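Local coordinates for beta-glucoside phosphorylase BglX (Unidentified, PDB 5VQE), which probably cleaves beta-glucosides by phosphorolysis, as a glycoside hydrolase family 3 enzyme with a glucose-binding pocket in its TIM-barrel-like domain, at residues A[34-38]-A[350-354]; A[114-120]-A[552-556]; A[129-134]-A[182-188]; A[309-314]-A[337-342]. All blocks are in the same frame, centred on the assembly; numbering follows the deposited sequence.

Interaction 1 (A[34-38]-A[350-354])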
# COMPACT_ATOMS: atom_id res chain seq x y z
N LEU A 34 -18.27 -17.38 13.71
CA LEU A 34 -18.07 -15.95 13.91
C LEU A 34 -16.59 -15.60 14.01
O LEU A 34 -16.15 -14.57 13.49
CB LEU A 34 -18.82 -15.49 15.17
CG LEU A 34 -20.36 -15.56 15.10
CD1 LEU A 34 -20.99 -15.24 16.45
CD2 LEU A 34 -20.90 -14.62 14.02
N GLY A 35 -15.80 -16.44 14.67
CA GLY A 35 -14.38 -16.15 14.80
C GLY A 35 -13.66 -16.22 13.46
O GLY A 35 -12.72 -15.45 13.21
N GLN A 36 -14.08 -17.14 12.59
CA GLN A 36 -13.48 -17.22 11.25
C GLN A 36 -13.60 -15.91 10.49
O GLN A 36 -12.79 -15.63 9.61
CB GLN A 36 -14.15 -18.34 10.45
CG GLN A 36 -13.70 -19.75 10.81
CD GLN A 36 -12.23 -19.97 10.57
OE1 GLN A 36 -11.76 -19.93 9.43
NE2 GLN A 36 -11.48 -20.17 11.64
N LEU A 37 -14.62 -15.11 10.80
CA LEU A 37 -14.83 -13.84 10.11
C LEU A 37 -13.77 -12.80 10.42
O LEU A 37 -13.69 -11.80 9.72
CB LEU A 37 -16.19 -13.25 10.48
CG LEU A 37 -17.44 -14.11 10.29
CD1 LEU A 37 -18.63 -13.38 10.83
CD2 LEU A 37 -17.67 -14.45 8.84
N ILE A 38 -12.97 -13.00 11.48
CA ILE A 38 -12.14 -11.94 12.04
C ILE A 38 -10.68 -12.18 11.67
O ILE A 38 -10.15 -13.27 11.86
CB ILE A 38 -12.29 -11.85 13.57
CG1 ILE A 38 -13.72 -11.46 13.94
CG2 ILE A 38 -11.31 -10.84 14.15
CD1 ILE A 38 -14.05 -11.64 15.42
N ILE A 350 -14.24 -18.20 3.15
CA ILE A 350 -13.00 -18.16 3.91
C ILE A 350 -12.31 -19.52 3.88
O ILE A 350 -11.13 -19.64 3.53
CB ILE A 350 -13.28 -17.72 5.36
CG1 ILE A 350 -13.86 -16.30 5.37
CG2 ILE A 350 -12.02 -17.81 6.19
CD1 ILE A 350 -14.42 -15.89 6.70
N LEU A 351 -13.04 -20.56 4.26
CA LEU A 351 -12.49 -21.91 4.22
C LEU A 351 -12.07 -22.30 2.82
O LEU A 351 -11.08 -23.02 2.65
CB LEU A 351 -13.51 -22.90 4.76
CG LEU A 351 -13.84 -22.74 6.24
CD1 LEU A 351 -15.04 -23.60 6.59
CD2 LEU A 351 -12.64 -23.11 7.07
N GLY A 352 -12.80 -21.83 1.80
CA GLY A 352 -12.44 -22.18 0.44
C GLY A 352 -11.09 -21.64 0.03
O GLY A 352 -10.36 -22.27 -0.75
N MET A 353 -10.72 -20.45 0.52
CA MET A 353 -9.40 -19.93 0.20
C MET A 353 -8.32 -20.70 0.95
O MET A 353 -7.21 -20.89 0.42
CB MET A 353 -9.32 -18.43 0.50
CG MET A 353 -9.96 -17.56 -0.58
SD MET A 353 -9.03 -17.64 -2.13
CE MET A 353 -10.24 -17.10 -3.36
N LYS A 354 -8.62 -21.16 2.16
CA LYS A 354 -7.69 -22.00 2.90
C LYS A 354 -7.48 -23.32 2.19
O LYS A 354 -6.34 -23.81 2.10
CB LYS A 354 -8.21 -22.19 4.32
CG LYS A 354 -8.21 -20.89 5.10
CD LYS A 354 -8.80 -21.00 6.50
CE LYS A 354 -8.83 -19.64 7.18
NZ LYS A 354 -9.06 -19.67 8.64
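Helix 30-36 runs almost directly into strand 38-42, and at this junction its last turn meets helix 340-356 across the N-terminal end of the first barrel strand. The backbones stay well apart: the closest CA atoms, those of Gln36 and Ile350, are 7.4 Å from each other, so side chains bridge the gap and only 195 Å² is buried. This is packing at the base of the TIM-barrel-like domain of family 3 glycoside hydrolases, where residues from near the start of the domain's sequence meet a helix from its end. The turn that leads into the strand is held by Leu37 N to Leu34 O (3.1 Å) and Ile38 N to Gly35 O (3.0 Å). Ile350 points at it, and its CD1 lies 3.3 Å from Gln36 O and 4.1 Å from Leu37 CD2, so that this one methyl packs against the turn. Leu37 itself also packs on Leu343, Ala346 and Val347 one to two turns earlier in the same helix. The polar part is carried by Gln36, whose m rotamer at chi1 and chi2 brings Gln36 OE1 to 4.1 Å from Leu351 CD2. Lys354 reaches it with an extended side chain; its ammonium group is also hydrogen-bonded to the carbonyls of Gly60 and Pro86. Within this buried cluster of acceptors, Lys354 NZ donates to Gln36 OE1 at 2.8 Å.

Interaction 2 (A[114-120]-A[552-556])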
# COMPACT_ATOMS: atom_id res chain seq x y z
N MET A 114 4.43 3.55 -7.66
CA MET A 114 4.50 4.58 -8.67
C MET A 114 5.87 4.60 -9.33
O MET A 114 5.97 4.82 -10.54
CB MET A 114 4.18 5.95 -8.08
CG MET A 114 4.15 7.03 -9.15
SD MET A 114 3.71 8.64 -8.53
CE MET A 114 1.93 8.43 -8.31
N GLY A 115 6.93 4.33 -8.56
CA GLY A 115 8.25 4.19 -9.17
C GLY A 115 8.27 3.06 -10.19
O GLY A 115 8.82 3.21 -11.28
N VAL A 116 7.69 1.92 -9.84
CA VAL A 116 7.50 0.84 -10.80
C VAL A 116 6.74 1.33 -12.02
O VAL A 116 7.08 1.00 -13.16
CB VAL A 116 6.77 -0.33 -10.12
CG1 VAL A 116 6.30 -1.36 -11.15
CG2 VAL A 116 7.69 -0.96 -9.08
N ALA A 117 5.67 2.11 -11.81
CA ALA A 117 4.87 2.59 -12.93
C ALA A 117 5.68 3.51 -13.83
O ALA A 117 5.48 3.52 -15.05
CB ALA A 117 3.64 3.33 -12.42
N ALA A 118 6.59 4.29 -13.25
CA ALA A 118 7.42 5.20 -14.05
C ALA A 118 8.36 4.45 -14.99
O ALA A 118 8.77 5.01 -16.02
CB ALA A 118 8.22 6.11 -13.12
N THR A 119 8.72 3.20 -14.68
CA THR A 119 9.47 2.40 -15.65
C THR A 119 8.64 2.11 -16.89
O THR A 119 9.21 1.83 -17.96
CB THR A 119 9.95 1.06 -15.06
OG1 THR A 119 8.86 0.13 -14.98
CG2 THR A 119 10.59 1.23 -13.68
N ASP A 120 7.31 2.18 -16.77
CA ASP A 120 6.37 1.80 -17.83
C ASP A 120 6.67 0.41 -18.40
O ASP A 120 6.38 0.13 -19.56
CB ASP A 120 6.32 2.83 -18.95
CG ASP A 120 5.02 2.79 -19.72
OD1 ASP A 120 3.98 2.38 -19.14
OD2 ASP A 120 5.01 3.17 -20.91
N GLY A 552 13.01 7.44 -16.80
CA GLY A 552 11.66 7.37 -16.29
C GLY A 552 10.69 8.22 -17.08
O GLY A 552 11.05 9.24 -17.66
N LYS A 553 9.43 7.79 -17.09
CA LYS A 553 8.33 8.52 -17.70
C LYS A 553 7.26 8.74 -16.63
O LYS A 553 6.77 7.78 -16.04
CB LYS A 553 7.75 7.76 -18.89
CG LYS A 553 6.49 8.38 -19.47
CD LYS A 553 5.89 7.51 -20.56
CE LYS A 553 4.55 8.04 -21.01
NZ LYS A 553 4.08 7.37 -22.26
N SER A 554 6.91 10.00 -16.40
CA SER A 554 5.93 10.34 -15.37
C SER A 554 4.64 9.54 -15.57
O SER A 554 4.02 9.64 -16.64
CB SER A 554 5.64 11.84 -15.43
OG SER A 554 6.78 12.58 -15.06
N PRO A 555 4.21 8.74 -14.59
CA PRO A 555 2.92 8.04 -14.70
C PRO A 555 1.73 8.85 -14.21
O PRO A 555 0.64 8.30 -14.04
CB PRO A 555 3.15 6.83 -13.78
CG PRO A 555 4.00 7.37 -12.69
CD PRO A 555 4.89 8.44 -13.32
N VAL A 556 1.97 10.15 -14.02
CA VAL A 556 1.05 11.10 -13.42
C VAL A 556 1.43 12.45 -14.01
O VAL A 556 2.51 12.60 -14.59
CB VAL A 556 1.22 11.02 -11.88
CG1 VAL A 556 1.53 12.35 -11.28
CG2 VAL A 556 0.03 10.32 -11.24
O HOH W 1 5.01 5.77 -17.03
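At the C-terminal end of helix 113-119, the irregular loop segment 552-556 bonds directly to Ala118 O and through a water to Ala117 O. Ala118 O accepts from Lys553 N at 3.1 Å (173°), and Ala117 O, which already receives Asp120 N at 2.8 Å, accepts a second hydrogen bond, from a water, at 3.0 Å. The same water donates to Lys553 O at 2.8 Å. Thr119 OG1 donates to Val116 O (2.7 Å) and is also hydrogen-bonded to Ser124 OG and Asp121 N. The positive phi of Asp120 ends the helix; its carboxylate is paired with Arg171 and Arg174, while Lys553 NZ stays 4.5 Å from Asp120 OD2, too far for a salt bridge. Beside these, Pro555 CG packs on Met114 CG (3.6 Å) and Pro555 CB on Ala117 CB (3.8 Å), with Val556 CG2 4.0 Å from Met114 CE. Here a C-terminal segment covers a helix C-terminus, joining the family 3 N-terminal domain to the tail that follows the mixed sheet.

Interaction 3 (A[129-134]-A[182-188])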
# COMPACT_ATOMS: atom_id res chain seq x y z
N GLY A 129 6.03 -7.97 -7.48
CA GLY A 129 5.18 -8.99 -6.89
C GLY A 129 5.95 -10.23 -6.48
O GLY A 129 5.69 -10.81 -5.42
N GLU A 130 6.92 -10.65 -7.30
CA GLU A 130 7.75 -11.79 -6.94
C GLU A 130 8.50 -11.54 -5.63
O GLU A 130 8.56 -12.41 -4.77
CB GLU A 130 8.74 -12.13 -8.06
CG GLU A 130 8.12 -12.85 -9.22
CD GLU A 130 9.09 -13.79 -9.92
OE1 GLU A 130 9.72 -14.62 -9.24
OE2 GLU A 130 9.22 -13.71 -11.16
N VAL A 131 9.09 -10.35 -5.47
CA VAL A 131 9.83 -10.09 -4.24
C VAL A 131 8.88 -10.13 -3.05
O VAL A 131 9.18 -10.73 -2.01
CB VAL A 131 10.57 -8.74 -4.31
CG1 VAL A 131 11.27 -8.45 -2.97
CG2 VAL A 131 11.57 -8.75 -5.44
N CYS A 132 7.72 -9.48 -3.18
CA CYS A 132 6.77 -9.47 -2.07
C CYS A 132 6.39 -10.89 -1.67
O CYS A 132 6.45 -11.25 -0.49
CB CYS A 132 5.52 -8.69 -2.46
SG CYS A 132 5.76 -6.93 -2.83
N ALA A 133 5.99 -11.70 -2.64
CA ALA A 133 5.49 -13.03 -2.35
C ALA A 133 6.62 -13.99 -2.02
O ALA A 133 6.46 -14.86 -1.15
CB ALA A 133 4.66 -13.53 -3.54
N SER A 134 7.75 -13.86 -2.71
CA SER A 134 8.89 -14.73 -2.41
C SER A 134 9.36 -14.53 -0.98
O SER A 134 9.54 -15.51 -0.23
CB SER A 134 10.03 -14.45 -3.40
OG SER A 134 11.14 -15.27 -3.09
N GLY A 182 3.28 -12.13 -10.44
CA GLY A 182 4.44 -12.41 -9.61
C GLY A 182 4.07 -13.08 -8.30
O GLY A 182 4.80 -13.94 -7.81
N CYS A 183 2.93 -12.69 -7.72
CA CYS A 183 2.54 -13.27 -6.44
C CYS A 183 2.07 -14.72 -6.61
O CYS A 183 2.39 -15.57 -5.78
CB CYS A 183 1.42 -12.45 -5.78
SG CYS A 183 1.91 -10.81 -5.25
N ARG A 184 1.30 -15.00 -7.66
CA ARG A 184 0.76 -16.34 -7.85
C ARG A 184 1.87 -17.36 -8.08
O ARG A 184 1.68 -18.55 -7.81
CB ARG A 184 -0.22 -16.35 -9.02
CG ARG A 184 -1.44 -15.51 -8.74
CD ARG A 184 -2.50 -15.60 -9.80
NE ARG A 184 -3.59 -14.74 -9.40
CZ ARG A 184 -4.03 -13.68 -10.07
NH1 ARG A 184 -3.50 -13.34 -11.24
NH2 ARG A 184 -5.02 -12.97 -9.57
N LYS A 185 3.01 -16.91 -8.60
CA LYS A 185 4.15 -17.80 -8.76
C LYS A 185 4.63 -18.34 -7.42
O LYS A 185 5.24 -19.42 -7.38
CB LYS A 185 5.26 -17.04 -9.50
CG LYS A 185 6.66 -17.62 -9.35
CD LYS A 185 7.65 -16.99 -10.34
CE LYS A 185 9.08 -17.46 -10.06
NZ LYS A 185 10.07 -16.92 -11.05
N TRP A 186 4.34 -17.64 -6.33
CA TRP A 186 4.80 -18.05 -5.01
C TRP A 186 3.65 -18.45 -4.08
O TRP A 186 3.86 -18.57 -2.87
CB TRP A 186 5.65 -16.93 -4.39
CG TRP A 186 6.91 -16.71 -5.17
CD1 TRP A 186 7.11 -15.82 -6.18
CD2 TRP A 186 8.14 -17.42 -5.01
NE1 TRP A 186 8.39 -15.93 -6.66
CE2 TRP A 186 9.04 -16.91 -5.96
CE3 TRP A 186 8.57 -18.44 -4.16
CZ2 TRP A 186 10.35 -17.38 -6.08
CZ3 TRP A 186 9.87 -18.91 -4.28
CH2 TRP A 186 10.74 -18.38 -5.24
N GLY A 187 2.46 -18.69 -4.63
CA GLY A 187 1.38 -19.25 -3.84
C GLY A 187 0.78 -18.29 -2.84
O GLY A 187 0.26 -18.73 -1.80
N VAL A 188 0.82 -16.99 -3.12
CA VAL A 188 0.32 -15.97 -2.22
C VAL A 188 -0.91 -15.33 -2.84
O VAL A 188 -0.87 -14.87 -3.98
CB VAL A 188 1.41 -14.92 -1.92
CG1 VAL A 188 0.83 -13.74 -1.13
CG2 VAL A 188 2.56 -15.56 -1.15
O HOH W 2 11.51 -14.24 -12.20
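Two helices of the TIM-barrel-like domain, 122-138 and 169-184, meet at a glycine-lined closest approach. Gly182 opens the second segment with its CA 4.3 Å from that of Glu130; a CB on it would clash with Glu130 N, and Gly129 faces it. Cys183 follows, its CA 3.6 Å from Ala133 CB and its SG 3.8 Å from Gly129 O. From Arg184 to Gly187 the chain makes a type I turn, in which Arg184 faces away and pairs with Glu236. Lys185 stretches back to form a salt bridge with Glu130 (NZ to OE1 2.9 Å), weak as a hydrogen bond, and a water bridges Glu130 OE2 (2.6 Å) to Lys185 NZ, weakly (3.3 Å). Trp186 CB lies 3.6 Å from Ala133 CB, and its indole NE1 donates to Glu130 OE1 at 3.2 Å; over the indole face sits Ser134 in a CH-pi contact, its CB 3.8 Å from the five-membered ring centroid. After Gly187, at positive phi, Val188 CG2 closes on Ala133 CB at 3.8 Å.

Interaction 4 (A[309-314]-A[337-342])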
# COMPACT_ATOMS: atom_id res chain seq x y z
N ILE A 309 -20.91 -7.86 7.40
CA ILE A 309 -20.98 -9.23 6.91
C ILE A 309 -22.29 -9.46 6.18
O ILE A 309 -22.32 -10.02 5.08
CB ILE A 309 -20.80 -10.23 8.06
CG1 ILE A 309 -19.49 -9.97 8.81
CG2 ILE A 309 -20.83 -11.65 7.53
CD1 ILE A 309 -18.24 -10.03 7.94
N GLN A 310 -23.41 -9.04 6.78
CA GLN A 310 -24.71 -9.22 6.14
C GLN A 310 -24.74 -8.56 4.77
O GLN A 310 -25.36 -9.09 3.84
CB GLN A 310 -25.82 -8.66 7.03
CG GLN A 310 -27.23 -8.93 6.51
CD GLN A 310 -27.56 -10.40 6.40
OE1 GLN A 310 -27.04 -11.22 7.16
NE2 GLN A 310 -28.42 -10.74 5.45
N ASN A 311 -24.10 -7.41 4.62
CA ASN A 311 -24.19 -6.65 3.39
C ASN A 311 -23.14 -7.05 2.35
O ASN A 311 -23.09 -6.44 1.28
CB ASN A 311 -24.09 -5.15 3.69
CG ASN A 311 -25.35 -4.61 4.34
OD1 ASN A 311 -26.29 -5.36 4.60
ND2 ASN A 311 -25.38 -3.31 4.63
N GLY A 312 -22.32 -8.07 2.63
CA GLY A 312 -21.51 -8.66 1.59
C GLY A 312 -20.05 -8.90 1.90
O GLY A 312 -19.36 -9.56 1.12
N ALA A 313 -19.56 -8.37 3.01
CA ALA A 313 -18.19 -8.64 3.43
C ALA A 313 -18.10 -10.05 3.99
O ALA A 313 -18.98 -10.51 4.72
CB ALA A 313 -17.73 -7.63 4.47
N ASP A 314 -17.02 -10.75 3.65
CA ASP A 314 -16.77 -12.08 4.20
C ASP A 314 -15.93 -12.04 5.46
O ASP A 314 -16.03 -12.94 6.30
CB ASP A 314 -16.08 -12.97 3.16
CG ASP A 314 -16.90 -13.14 1.90
OD1 ASP A 314 -18.12 -13.40 2.02
OD2 ASP A 314 -16.32 -12.99 0.80
N LEU A 337 -29.45 -9.25 12.82
CA LEU A 337 -28.66 -8.33 11.99
C LEU A 337 -27.78 -9.09 11.02
O LEU A 337 -27.47 -8.60 9.93
CB LEU A 337 -27.80 -7.42 12.87
CG LEU A 337 -28.40 -6.08 13.27
CD1 LEU A 337 -29.86 -6.18 13.65
CD2 LEU A 337 -27.58 -5.51 14.41
N LEU A 338 -27.36 -10.29 11.41
CA LEU A 338 -26.61 -11.19 10.56
C LEU A 338 -27.36 -12.51 10.52
O LEU A 338 -27.68 -13.06 11.58
CB LEU A 338 -25.19 -11.40 11.09
CG LEU A 338 -24.36 -12.52 10.45
CD1 LEU A 338 -24.12 -12.24 8.98
CD2 LEU A 338 -23.05 -12.69 11.18
N THR A 339 -27.66 -13.00 9.33
CA THR A 339 -28.39 -14.25 9.23
C THR A 339 -27.43 -15.44 9.31
O THR A 339 -26.25 -15.34 8.93
CB THR A 339 -29.18 -14.32 7.92
OG1 THR A 339 -28.28 -14.39 6.82
CG2 THR A 339 -30.06 -13.08 7.78
N HIS A 340 -27.94 -16.55 9.83
CA HIS A 340 -27.16 -17.79 9.86
C HIS A 340 -26.79 -18.24 8.47
O HIS A 340 -25.75 -18.88 8.28
CB HIS A 340 -27.95 -18.89 10.57
CG HIS A 340 -28.07 -18.69 12.05
ND1 HIS A 340 -27.26 -19.34 12.95
CD2 HIS A 340 -28.88 -17.89 12.78
CE1 HIS A 340 -27.58 -18.96 14.18
NE2 HIS A 340 -28.56 -18.08 14.10
N GLU A 341 -27.63 -17.93 7.48
CA GLU A 341 -27.37 -18.37 6.12
C GLU A 341 -26.25 -17.55 5.49
O GLU A 341 -25.40 -18.09 4.76
CB GLU A 341 -28.67 -18.26 5.30
CG GLU A 341 -29.75 -19.28 5.72
CD GLU A 341 -30.58 -18.89 6.95
OE1 GLU A 341 -30.47 -17.74 7.45
OE2 GLU A 341 -31.36 -19.74 7.42
N ARG A 342 -26.20 -16.26 5.78
CA ARG A 342 -25.11 -15.42 5.31
C ARG A 342 -23.81 -15.73 6.06
O ARG A 342 -22.72 -15.68 5.48
CB ARG A 342 -25.51 -13.96 5.45
CG ARG A 342 -24.46 -12.96 5.08
CD ARG A 342 -24.06 -12.95 3.62
NE ARG A 342 -22.74 -12.35 3.56
CZ ARG A 342 -21.68 -12.85 2.93
NH1 ARG A 342 -21.77 -13.95 2.20
NH2 ARG A 342 -20.53 -12.20 3.00
O HOH W 3 -29.41 -13.55 4.34
O HOH W 4 -19.48 -15.48 0.88
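Ile309, in the last turn of helix 301-310, contributes both a methyl and a carbonyl: its CG2 packs on Leu338 CD1 at 3.6 Å, and its O accepts from Arg342 NE at 2.8 Å (173°). Gln310 comes next, its OE1 receiving Thr339 N at 2.9 Å. Thr339 is the N-cap of helix 340-356, its OG1 accepting from Arg342 N at 3.0 Å, so the glutamine binds the capping residue itself. A water links Gln310 NE2 to Thr339 OG1. At Gly312 the helix ends in a Schellman motif, with a positive phi at which a side chain would collide with the preceding carbonyl. The chain then bends around the Arg342 guanidinium: Ala313 O takes a weak bond from Arg342 NH2 (2.9 Å), and Asp314 OD1 forms a salt bridge with the same NH2, also at 2.9 Å. A second water joins Asp314 OD1 to Arg342 NH1. In the TIM-barrel-like domain of this family 3 enzyme, one arginine in the first turn of helix 340-356 thus binds both the end of helix 301-310 and the lead into strand 316-317. Asp314 OD2 is bound by Arg276 and by the backbone of Ile285 in strand 284-287, Arg342 NH1 pairs with Glu345 of its own helix, and Leu338 rests on Leu34 of helix 30-36.

From the N terminus, residues 34-38 come first, and interaction 1 closes a long loop back to helix 340-356, tying the start of the barrel domain to its end. Interactions 3 and 4 nest inside that loop in series: 3 closes a short connection between helices 122-138 and 169-184, and 4 a later one between helices 301-310 and 340-356. Interactions 1 and 4 share helix 340-356 and touch, Leu37 CD2 lying 3.4 Å from Asp314 O. Interaction 2 crosses interaction 1, for it starts inside its loop and ends at residues 552-556, joining the barrel domain to the C-terminal tail; interactions 3 and 4 nest within its loop as well. Its centre is about 37 Å from that of interaction 1.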